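Long-range contact in protein YrdA (Escherichia coli, PDB 3TIO), which binds zinc at the interfaces of its trimer and belongs to the gamma-class carbonic anhydrase family: residues R45-Y50 / L65-K70. The protein carries 1 engineered substitution. Numbering follows the deposited sequence.
Sequences RGDVHY and LHVTHK. With ZN (zinc ion), chain G.
Two successive coils of a left-handed parallel beta-helix, the fold of the gamma-class carbonic anhydrase family, supply two of the four zinc-binding histidines here. Strand 43-46 runs beside 64-66, and Arg-45 N donates an almost straight hydrogen bond to Leu-65 O (3.0 Å, 171°). Imidazole suits position 66 because one nitrogen, His-66 ND1, can bind the zinc at 2.1 Å while the other, NE2, gives its N-H, in the ring plane, to the syn lone pair of Asp-47 OD2 at 3.0 Å. Together with the zinc bond this holds the ring's rotation, and it would probably make the imidazole a more electron-rich ligand. Aspartate's two oxygens divide the work: OD1 takes Arg-45 NH1, while OD2 also accepts a hydrogen bond from Val-48 N, above the carboxylate plane. His-69 NE2 is a second ligand; His-95, and His-90 of a neighbouring subunit, complete the site between chains. Arg-45, with CG anti to its backbone N (chi1 -178°), is long enough to lay its flat guanidinium over one face of the His-66 ring, planes 36° apart, and still salt-bridge carboxylates on both chains: NH1 to Asp-47 OD1 (2.7 Å), NH2 to Asp-61 of the neighbouring subunit. An alanine in place of Arg-45 would remove both salt bridges and would probably leave the Asp-47 carboxylate less firmly oriented toward His-66. At the corner beyond Gly-46, branched Val-48 presses CG2 tightly on Val-67 CG2 (3.3 Å), and CG1 on the Lys-70 aliphatic chain.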
# COMPACT_ATOMS: atom_id res chain seq x y z
N ARG A 45 -7.62 -1.29 -12.42
CA ARG A 45 -8.93 -1.88 -12.64
C ARG A 45 -9.88 -0.91 -13.33
O ARG A 45 -10.27 0.10 -12.77
CB ARG A 45 -9.50 -2.35 -11.29
CG ARG A 45 -10.86 -3.04 -11.34
CD ARG A 45 -10.99 -4.12 -10.26
NE ARG A 45 -11.02 -3.62 -8.89
CZ ARG A 45 -12.12 -3.23 -8.25
NH1 ARG A 45 -13.30 -3.26 -8.86
NH2 ARG A 45 -12.05 -2.84 -6.98
N GLY A 46 -10.22 -1.23 -14.57
CA GLY A 46 -11.13 -0.38 -15.32
C GLY A 46 -12.36 -1.18 -15.66
O GLY A 46 -12.61 -1.51 -16.82
N ASP A 47 -13.14 -1.52 -14.63
CA ASP A 47 -14.34 -2.31 -14.84
C ASP A 47 -15.63 -1.52 -15.06
O ASP A 47 -16.25 -1.66 -16.12
CB ASP A 47 -14.51 -3.35 -13.71
CG ASP A 47 -14.17 -2.81 -12.33
OD1 ASP A 47 -14.11 -3.64 -11.40
OD2 ASP A 47 -13.96 -1.59 -12.16
N VAL A 48 -16.03 -0.70 -14.10
CA VAL A 48 -17.26 0.08 -14.27
C VAL A 48 -17.07 1.25 -15.23
O VAL A 48 -18.04 1.81 -15.74
CB VAL A 48 -17.81 0.60 -12.92
CG1 VAL A 48 -18.29 -0.56 -12.07
CG2 VAL A 48 -16.74 1.38 -12.19
N HIS A 49 -15.82 1.63 -15.45
CA HIS A 49 -15.50 2.69 -16.39
C HIS A 49 -14.07 2.46 -16.85
O HIS A 49 -13.41 1.55 -16.37
CB HIS A 49 -15.66 4.08 -15.76
CG HIS A 49 -16.20 5.10 -16.71
ND1 HIS A 49 -15.54 5.48 -17.86
CD2 HIS A 49 -17.37 5.79 -16.71
CE1 HIS A 49 -16.27 6.35 -18.53
NE2 HIS A 49 -17.39 6.56 -17.85
N TYR A 50 -13.59 3.28 -17.78
CA TYR A 50 -12.25 3.07 -18.30
C TYR A 50 -11.13 3.84 -17.61
O TYR A 50 -11.37 4.80 -16.88
CB TYR A 50 -12.22 3.40 -19.81
CG TYR A 50 -12.36 4.87 -20.15
CD1 TYR A 50 -11.28 5.75 -20.03
CD2 TYR A 50 -13.58 5.38 -20.58
CE1 TYR A 50 -11.42 7.11 -20.35
CE2 TYR A 50 -13.73 6.73 -20.90
CZ TYR A 50 -12.65 7.59 -20.78
OH TYR A 50 -12.80 8.92 -21.08
N LEU A 65 -4.72 1.80 -9.13
CA LEU A 65 -5.50 2.69 -9.98
C LEU A 65 -6.90 2.16 -10.20
O LEU A 65 -7.08 1.05 -10.68
CB LEU A 65 -4.82 2.86 -11.34
CG LEU A 65 -3.64 3.83 -11.47
CD1 LEU A 65 -2.54 3.47 -10.48
CD2 LEU A 65 -3.11 3.78 -12.89
N HIS A 66 -7.90 2.96 -9.84
CA HIS A 66 -9.28 2.55 -10.05
C HIS A 66 -10.11 3.74 -10.51
O HIS A 66 -9.66 4.89 -10.48
CB HIS A 66 -9.88 1.96 -8.77
CG HIS A 66 -11.11 1.13 -9.02
ND1 HIS A 66 -12.13 1.02 -8.10
CD2 HIS A 66 -11.47 0.37 -10.08
CE1 HIS A 66 -13.07 0.23 -8.59
NE2 HIS A 66 -12.69 -0.18 -9.79
N VAL A 67 -11.32 3.43 -10.96
CA VAL A 67 -12.25 4.42 -11.47
C VAL A 67 -13.29 4.77 -10.41
O VAL A 67 -13.40 4.09 -9.39
CB VAL A 67 -12.96 3.89 -12.72
CG1 VAL A 67 -11.95 3.62 -13.82
CG2 VAL A 67 -13.70 2.61 -12.38
N THR A 68 -14.05 5.82 -10.66
CA THR A 68 -15.10 6.23 -9.74
C THR A 68 -16.20 5.17 -9.81
O THR A 68 -16.61 4.77 -10.90
CB THR A 68 -15.67 7.61 -10.11
OG1 THR A 68 -14.67 8.61 -9.90
CG2 THR A 68 -16.89 7.94 -9.26
N HIS A 69 -16.65 4.72 -8.65
CA HIS A 69 -17.68 3.69 -8.57
C HIS A 69 -19.04 4.19 -9.02
O HIS A 69 -19.29 5.39 -9.10
CB HIS A 69 -17.80 3.18 -7.13
CG HIS A 69 -16.52 2.68 -6.55
ND1 HIS A 69 -16.43 2.16 -5.28
CD2 HIS A 69 -15.27 2.61 -7.07
CE1 HIS A 69 -15.19 1.80 -5.03
NE2 HIS A 69 -14.46 2.06 -6.10
N LYS A 70 -19.93 3.24 -9.33
CA LYS A 70 -21.28 3.58 -9.74
C LYS A 70 -22.02 4.04 -8.49
O LYS A 70 -21.86 3.45 -7.42
CB LYS A 70 -21.97 2.36 -10.35
CG LYS A 70 -21.26 1.81 -11.58
CD LYS A 70 -21.93 0.54 -12.10
CE LYS A 70 -23.35 0.81 -12.57
NZ LYS A 70 -23.97 -0.41 -13.13
ZN ZN G . -12.40 2.03 -6.31